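Autophagy protein 5 (Saccharomyces cerevisiae, PDB 2DYO) is covalently conjugated to Atg12 and acts in autophagic vesicle formation, cytoplasm-to-vacuole transport, mitophagy and nucleophagy. Local coordinates at residues I55-K58 with I59-F62; K145-F148 with H149-Q153; N229-L232 with K233-E236. All coordinates share one frame; numbering follows the deposited sequence.

Contact 1. Residues I55-K58 with I59-F62; sequences IWNK and IKSF
Ile59 turns CG1 into the space between its own backbone N and carbonyl carbon (chi1 64°), which brings CD1 back to Trp56 and Ile55, while Lys60 adopts the same kind of first torsion (54°) and then runs fully extended to Asn57. Ile59 CD1 lies 3.7 Å from both CE3 and CZ3 of Trp56, meeting the six-membered ring obliquely. Ile55 CG2 is looser, 4.1 Å from Ile59 CD1, the two isoleucines pointing the same way. Branched apolar chains suit this side, since both also touch Ile22 on strand 15-22. This is the C-terminal end of helix 52-59, the helix that packs across the sheet in the ubiquitin-like beta-grasp of UblA. Ile55 O takes two donors here: Ile59 N at 3.2 Å, with a C=O...N angle of 163°, and Lys58 N at 3.0 Å. Trp56 O receives Lys60 N at 2.8 Å through a weak, bent bond. On the exposed side, the long lysine chain of Lys60 passes Asn57 O and delivers NZ to Asn57 OD1 at 3.0 Å, somewhat tilted from the carbonyl plane of the amide. Lys58 leads off roughly at right angles, its ammonium held by the carbonyls of Val37 and Glu34.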
loop_
_atom_site.group_PDB
_atom_site.type_symbol
_atom_site.label_atom_id
_atom_site.label_comp_id
_atom_site.label_asym_id
_atom_site.label_seq_id
_atom_site.Cartn_x
_atom_site.Cartn_y
_atom_site.Cartn_z
ATOM N N ILE A 55 1.729 11.127 -14.896
ATOM C CA ILE A 55 3.137 11.306 -15.224
ATOM C C ILE A 55 3.341 11.472 -16.730
ATOM O O ILE A 55 3.946 12.448 -17.187
ATOM C CB ILE A 55 3.974 10.104 -14.736
ATOM C CG1 ILE A 55 3.960 10.054 -13.205
ATOM C CG2 ILE A 55 5.404 10.209 -15.259
ATOM C CD1 ILE A 55 4.754 8.903 -12.618
ATOM N N TRP A 56 2.837 10.516 -17.501
ATOM C CA TRP A 56 2.977 10.569 -18.946
ATOM C C TRP A 56 2.429 11.871 -19.526
ATOM O O TRP A 56 3.095 12.523 -20.333
ATOM C CB TRP A 56 2.273 9.368 -19.582
ATOM C CG TRP A 56 2.991 8.062 -19.354
ATOM C CD1 TRP A 56 2.445 6.891 -18.909
ATOM C CD2 TRP A 56 4.379 7.796 -19.580
ATOM N NE1 TRP A 56 3.408 5.913 -18.843
ATOM C CE2 TRP A 56 4.605 6.441 -19.251
ATOM C CE3 TRP A 56 5.455 8.570 -20.033
ATOM C CZ2 TRP A 56 5.864 5.843 -19.358
ATOM C CZ3 TRP A 56 6.710 7.974 -20.140
ATOM C CH2 TRP A 56 6.900 6.622 -19.803
ATOM N N ASN A 57 1.227 12.256 -19.111
ATOM C CA ASN A 57 0.616 13.482 -19.614
ATOM C C ASN A 57 1.474 14.724 -19.397
ATOM O O ASN A 57 1.373 15.686 -20.153
ATOM C CB ASN A 57 -0.749 13.715 -18.966
ATOM C CG ASN A 57 -1.382 15.028 -19.408
ATOM O OD1 ASN A 57 -1.717 15.203 -20.582
ATOM N ND2 ASN A 57 -1.537 15.956 -18.473
ATOM N N LYS A 58 2.320 14.709 -18.373
ATOM C CA LYS A 58 3.154 15.868 -18.089
ATOM C C LYS A 58 4.477 15.898 -18.842
ATOM O O LYS A 58 4.984 16.973 -19.158
ATOM C CB LYS A 58 3.433 15.973 -16.584
ATOM C CG LYS A 58 4.267 17.196 -16.219
ATOM C CD LYS A 58 4.471 17.340 -14.721
ATOM C CE LYS A 58 5.158 18.660 -14.408
ATOM N NZ LYS A 58 5.299 18.913 -12.951
ATOM N N ILE A 59 5.033 14.729 -19.136
ATOM C CA ILE A 59 6.316 14.662 -19.829
ATOM C C ILE A 59 6.225 14.258 -21.302
ATOM O O ILE A 59 7.238 14.219 -22.000
ATOM C CB ILE A 59 7.270 13.675 -19.118
ATOM C CG1 ILE A 59 6.706 12.253 -19.194
ATOM C CG2 ILE A 59 7.450 14.082 -17.667
ATOM C CD1 ILE A 59 7.624 11.196 -18.609
ATOM N N LYS A 60 5.018 13.964 -21.770
ATOM C CA LYS A 60 4.809 13.538 -23.149
ATOM C C LYS A 60 5.539 14.385 -24.190
ATOM O O LYS A 60 6.277 13.858 -25.018
ATOM C CB LYS A 60 3.311 13.517 -23.463
ATOM C CG LYS A 60 2.605 14.823 -23.162
ATOM C CD LYS A 60 1.109 14.729 -23.425
ATOM C CE LYS A 60 0.421 16.041 -23.075
ATOM N NZ LYS A 60 -1.039 16.019 -23.371
ATOM N N SER A 61 5.339 15.696 -24.135
ATOM C CA SER A 61 5.957 16.608 -25.091
ATOM C C SER A 61 7.477 16.736 -25.012
ATOM O O SER A 61 8.090 17.334 -25.896
ATOM C CB SER A 61 5.331 17.998 -24.950
ATOM O OG SER A 61 3.938 17.954 -25.208
ATOM N N PHE A 62 8.095 16.176 -23.975
ATOM C CA PHE A 62 9.546 16.285 -23.836
ATOM C C PHE A 62 10.275 14.953 -23.762
ATOM O O PHE A 62 11.461 14.912 -23.437
ATOM C CB PHE A 62 9.898 17.115 -22.599
ATOM C CG PHE A 62 9.236 18.464 -22.561
ATOM C CD1 PHE A 62 7.891 18.583 -22.225
ATOM C CD2 PHE A 62 9.952 19.613 -22.878
ATOM C CE1 PHE A 62 7.268 19.830 -22.202
ATOM C CE2 PHE A 62 9.340 20.865 -22.858
ATOM C CZ PHE A 62 7.993 20.973 -22.521
#

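Contact 2. Residues K145-F148 with H149-Q153; sequences KFWF and HQWKQ
Phe146 and Gln150, one helical turn apart, share a water that satisfies both. It donates to Phe146 O at 2.9 Å and to Gln150 OE1 at 2.8 Å, and sits over the centre of one face of the Phe146 ring. Glutamine suits the place because its chain, bent at the second torsion (chi2 -63°), can lay CG against Phe146 CE2 (3.6 Å) and still present an amide: OE1 takes the water, and NE2 makes a weak bond to Asp277. Next to Gln150, His149 O accepts both N and NE2 of Gln153 from opposite faces of its carbonyl plane. On the buried side Trp151 turns the edge of its pyrrole ring to the face of Trp147 in an offset edge-to-face pair, planes at 70°, with Trp151 CD1 3.5 Å from Trp147 CE2. The two NE1 atoms are only 3.5 Å apart, yet both are donors and do not bond each other; each gives its hydrogen to Phe276 O. Lys152, joined to Atg12 in the conjugate, is unmodified here; its N bonds Phe148 O. Two indole N-H groups converging on one carbonyl thus tie helix 142-159 of the helical bundle to the UblB part of the chain.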
loop_
_atom_site.group_PDB
_atom_site.type_symbol
_atom_site.label_atom_id
_atom_site.label_comp_id
_atom_site.label_asym_id
_atom_site.label_seq_id
_atom_site.Cartn_x
_atom_site.Cartn_y
_atom_site.Cartn_z
ATOM N N LYS A 145 -5.889 -5.966 -12.796
ATOM C CA LYS A 145 -5.741 -7.414 -12.918
ATOM C C LYS A 145 -5.012 -7.998 -11.714
ATOM O O LYS A 145 -5.442 -9.001 -11.143
ATOM C CB LYS A 145 -4.981 -7.785 -14.198
ATOM C CG LYS A 145 -5.802 -7.656 -15.479
ATOM C CD LYS A 145 -6.941 -8.666 -15.513
ATOM C CE LYS A 145 -7.728 -8.577 -16.815
ATOM N NZ LYS A 145 -8.867 -9.539 -16.818
ATOM N N PHE A 146 -3.904 -7.373 -11.332
ATOM C CA PHE A 146 -3.120 -7.839 -10.195
ATOM C C PHE A 146 -3.919 -7.728 -8.898
ATOM O O PHE A 146 -3.936 -8.645 -8.079
ATOM C CB PHE A 146 -1.842 -7.011 -10.050
ATOM C CG PHE A 146 -0.964 -7.455 -8.915
ATOM C CD1 PHE A 146 -0.044 -8.484 -9.091
ATOM C CD2 PHE A 146 -1.102 -6.890 -7.649
ATOM C CE1 PHE A 146 0.723 -8.946 -8.027
ATOM C CE2 PHE A 146 -0.335 -7.348 -6.579
ATOM C CZ PHE A 146 0.572 -8.373 -6.767
ATOM N N TRP A 147 -4.560 -6.581 -8.718
ATOM C CA TRP A 147 -5.345 -6.303 -7.521
ATOM C C TRP A 147 -6.526 -7.261 -7.358
ATOM O O TRP A 147 -6.788 -7.761 -6.260
ATOM C CB TRP A 147 -5.855 -4.868 -7.581
ATOM C CG TRP A 147 -6.737 -4.484 -6.442
ATOM C CD1 TRP A 147 -6.350 -4.141 -5.177
ATOM C CD2 TRP A 147 -8.160 -4.349 -6.480
ATOM N NE1 TRP A 147 -7.450 -3.793 -4.424
ATOM C CE2 TRP A 147 -8.574 -3.918 -5.201
ATOM C CE3 TRP A 147 -9.131 -4.559 -7.472
ATOM C CZ2 TRP A 147 -9.915 -3.675 -4.892
ATOM C CZ3 TRP A 147 -10.463 -4.319 -7.165
ATOM C CH2 TRP A 147 -10.843 -3.885 -5.884
ATOM N N PHE A 148 -7.243 -7.521 -8.446
ATOM C CA PHE A 148 -8.381 -8.429 -8.356
ATOM C C PHE A 148 -7.892 -9.842 -8.036
ATOM O O PHE A 148 -8.567 -10.596 -7.329
ATOM C CB PHE A 148 -9.194 -8.412 -9.656
ATOM C CG PHE A 148 -10.452 -9.224 -9.585
ATOM C CD1 PHE A 148 -10.443 -10.574 -9.914
ATOM C CD2 PHE A 148 -11.630 -8.652 -9.126
ATOM C CE1 PHE A 148 -11.597 -11.345 -9.789
ATOM C CE2 PHE A 148 -12.791 -9.414 -8.997
ATOM C CZ PHE A 148 -12.771 -10.761 -9.325
ATOM N N HIS A 149 -6.707 -10.189 -8.535
ATOM C CA HIS A 149 -6.128 -11.502 -8.270
ATOM C C HIS A 149 -5.745 -11.594 -6.788
ATOM O O HIS A 149 -5.734 -12.681 -6.199
ATOM C CB HIS A 149 -4.898 -11.735 -9.154
ATOM C CG HIS A 149 -4.378 -13.137 -9.098
ATOM N ND1 HIS A 149 -5.074 -14.207 -9.617
ATOM C CD2 HIS A 149 -3.253 -13.650 -8.547
ATOM C CE1 HIS A 149 -4.401 -15.320 -9.387
ATOM N NE2 HIS A 149 -3.292 -15.010 -8.738
ATOM N N GLN A 150 -5.427 -10.447 -6.191
ATOM C CA GLN A 150 -5.092 -10.393 -4.770
ATOM C C GLN A 150 -6.360 -10.748 -3.991
ATOM O O GLN A 150 -6.334 -11.566 -3.073
ATOM C CB GLN A 150 -4.645 -8.982 -4.360
ATOM C CG GLN A 150 -3.218 -8.587 -4.735
ATOM C CD GLN A 150 -2.170 -9.457 -4.068
ATOM O OE1 GLN A 150 -1.898 -10.574 -4.512
ATOM N NE2 GLN A 150 -1.584 -8.953 -2.987
ATOM N N TRP A 151 -7.474 -10.128 -4.371
ATOM C CA TRP A 151 -8.731 -10.384 -3.683
ATOM C C TRP A 151 -9.259 -11.790 -3.880
ATOM O O TRP A 151 -9.952 -12.322 -3.023
ATOM C CB TRP A 151 -9.794 -9.358 -4.080
ATOM C CG TRP A 151 -9.740 -8.124 -3.233
ATOM C CD1 TRP A 151 -9.148 -6.933 -3.547
ATOM C CD2 TRP A 151 -10.252 -7.982 -1.904
ATOM N NE1 TRP A 151 -9.257 -6.057 -2.491
ATOM C CE2 TRP A 151 -9.929 -6.677 -1.469
ATOM C CE3 TRP A 151 -10.953 -8.834 -1.033
ATOM C CZ2 TRP A 151 -10.283 -6.201 -0.198
ATOM C CZ3 TRP A 151 -11.305 -8.358 0.230
ATOM C CH2 TRP A 151 -10.968 -7.054 0.632
ATOM N N LYS A 152 -8.934 -12.397 -5.020
ATOM C CA LYS A 152 -9.376 -13.763 -5.274
ATOM C C LYS A 152 -8.679 -14.700 -4.280
ATOM O O LYS A 152 -9.291 -15.616 -3.729
ATOM C CB LYS A 152 -9.056 -14.163 -6.714
ATOM C CG LYS A 152 -9.695 -15.464 -7.150
ATOM C CD LYS A 152 -9.330 -15.809 -8.605
ATOM C CE LYS A 152 -9.894 -17.172 -9.005
ATOM N NZ LYS A 152 -9.499 -17.528 -10.398
ATOM N N GLN A 153 -7.392 -14.465 -4.043
ATOM C CA GLN A 153 -6.644 -15.283 -3.090
ATOM C C GLN A 153 -7.214 -15.046 -1.687
ATOM O O GLN A 153 -7.408 -15.978 -0.907
ATOM C CB GLN A 153 -5.163 -14.896 -3.080
ATOM C CG GLN A 153 -4.419 -15.114 -4.376
ATOM C CD GLN A 153 -3.024 -14.506 -4.341
ATOM O OE1 GLN A 153 -2.162 -14.930 -3.561
ATOM N NE2 GLN A 153 -2.797 -13.497 -5.183
HETATM O O HOH W 1 -2.114 -10.809 -7.291
#

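Contact 3. Residues N229-L232 with K233-E236; sequences NPTL and KDIE
Thr231 and Asp234 bond each other's backbones in a reciprocal pair. The hydroxyl of Thr231 stands between its backbone N and carbonyl carbon (chi1 62°), a rotamer that swings OG1 forward over the turn, where it accepts Asp234 N at 3.1 Å. Asp234 answers in the other direction: with CG set beside its own backbone N (chi1 -80°), the carboxylate reaches back and OD1 takes Thr231 N, also at 3.1 Å. That donor does not lie in the carboxylate plane but comes from above it, 44° out; the two side chains cross obliquely. Threonine suits the spot by having a hydroxyl one bond from CB, aspartate by having a short chain that carries an acceptor. With an alanine here in place of Thr231, Asp234 N would probably lose its side-chain acceptor, and of the reciprocal pair the bond from Thr231 N to Asp234 OD1 alone would remain. Pro230, whose ring cannot donate a backbone hydrogen, leads into the turn and packs CB against Asp234 CB at 3.7 Å. On the buried side, Ile235 directs CG1 over Leu232 O, 3.2 Å away, while Ile235 CD1 and Leu232 CD2 meet loosely at 4.4 Å. Both side chains also rest on Leu266, at the start of helix 266-273, so apolar residues are apt here. Ile235 N bonds Leu232 O at 3.1 Å, well above the carbonyl plane, and only weakly reaches Thr231 O. At the exposed end, a long salt bridge of 3.6 Å links Lys233 NZ to Glu236 OE2. Thr-x-x-Asp with these crossed bonds has the pattern of a capping box, here closing the turn that leads to Ile235, the N-cap of helix 236-239, between the second and third strands of the UblB beta-grasp.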
loop_
_atom_site.group_PDB
_atom_site.type_symbol
_atom_site.label_atom_id
_atom_site.label_comp_id
_atom_site.label_asym_id
_atom_site.label_seq_id
_atom_site.Cartn_x
_atom_site.Cartn_y
_atom_site.Cartn_z
ATOM N N ASN A 229 -8.952 -17.840 18.614
ATOM C CA ASN A 229 -8.963 -16.381 18.610
ATOM C C ASN A 229 -7.580 -15.912 19.061
ATOM O O ASN A 229 -7.435 -15.290 20.110
ATOM C CB ASN A 229 -10.034 -15.899 19.593
ATOM C CG ASN A 229 -10.407 -14.444 19.396
ATOM O OD1 ASN A 229 -11.077 -13.847 20.240
ATOM N ND2 ASN A 229 -9.993 -13.870 18.277
ATOM N N PRO A 230 -6.543 -16.196 18.260
ATOM C CA PRO A 230 -5.178 -15.800 18.613
ATOM C C PRO A 230 -4.857 -14.310 18.644
ATOM O O PRO A 230 -5.454 -13.503 17.928
ATOM C CB PRO A 230 -4.328 -16.542 17.579
ATOM C CG PRO A 230 -5.195 -16.529 16.376
ATOM C CD PRO A 230 -6.572 -16.865 16.948
ATOM N N THR A 231 -3.896 -13.971 19.493
ATOM C CA THR A 231 -3.401 -12.612 19.628
ATOM C C THR A 231 -2.104 -12.612 18.817
ATOM O O THR A 231 -1.661 -13.666 18.356
ATOM C CB THR A 231 -3.037 -12.290 21.082
ATOM O OG1 THR A 231 -1.990 -13.173 21.499
ATOM C CG2 THR A 231 -4.242 -12.476 22.000
ATOM N N LEU A 232 -1.496 -11.447 18.627
ATOM C CA LEU A 232 -0.236 -11.400 17.887
ATOM C C LEU A 232 0.814 -12.240 18.612
ATOM O O LEU A 232 1.623 -12.922 17.980
ATOM C CB LEU A 232 0.262 -9.963 17.750
ATOM C CG LEU A 232 -0.502 -9.076 16.762
ATOM C CD1 LEU A 232 0.153 -7.697 16.693
ATOM C CD2 LEU A 232 -0.502 -9.733 15.378
ATOM N N LYS A 233 0.803 -12.188 19.941
ATOM C CA LYS A 233 1.759 -12.964 20.732
ATOM C C LYS A 233 1.575 -14.452 20.455
ATOM O O LYS A 233 2.546 -15.202 20.378
ATOM C CB LYS A 233 1.560 -12.703 22.225
ATOM C CG LYS A 233 2.534 -13.461 23.124
ATOM C CD LYS A 233 3.922 -12.833 23.082
ATOM C CE LYS A 233 4.865 -13.482 24.097
ATOM N NZ LYS A 233 6.122 -12.683 24.254
ATOM N N ASP A 234 0.324 -14.872 20.311
ATOM C CA ASP A 234 0.003 -16.267 20.036
ATOM C C ASP A 234 0.641 -16.774 18.744
ATOM O O ASP A 234 0.901 -17.970 18.600
ATOM C CB ASP A 234 -1.513 -16.453 19.942
ATOM C CG ASP A 234 -2.179 -16.538 21.297
ATOM O OD1 ASP A 234 -3.422 -16.421 21.349
ATOM O OD2 ASP A 234 -1.466 -16.735 22.305
ATOM N N ILE A 235 0.880 -15.877 17.790
ATOM C CA ILE A 235 1.492 -16.310 16.543
ATOM C C ILE A 235 2.932 -15.834 16.455
ATOM O O ILE A 235 3.466 -15.632 15.362
ATOM C CB ILE A 235 0.706 -15.805 15.308
ATOM C CG1 ILE A 235 0.754 -14.281 15.225
ATOM C CG2 ILE A 235 -0.729 -16.295 15.372
ATOM C CD1 ILE A 235 0.316 -13.738 13.858
ATOM N N GLU A 236 3.553 -15.660 17.619
ATOM C CA GLU A 236 4.937 -15.213 17.717
ATOM C C GLU A 236 5.855 -16.164 16.955
ATOM O O GLU A 236 6.964 -15.792 16.573
ATOM C CB GLU A 236 5.373 -15.158 19.188
ATOM C CG GLU A 236 5.334 -16.520 19.883
ATOM C CD GLU A 236 5.704 -16.466 21.362
ATOM O OE1 GLU A 236 5.556 -17.503 22.049
ATOM O OE2 GLU A 236 6.146 -15.399 21.839
#

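How the contacts relate
The three contacts follow one another along the chain and fall in its three family regions: contact 1 in UblA, contact 2 in the helical bundle and contact 3 in UblB. Contacts 1 and 3 lie on opposite sides of the chain's centre, about 49 Å apart between centres. They occupy related places in two beta-grasp folds of the same strand order, one where the helix after the second strand ends, the other just before it starts. Contact 2 lies between, with nearest atoms about 16 Å from contact 1 and about 17 Å from contact 3, and none touches another. It alone includes the Atg12 attachment site, Lys152.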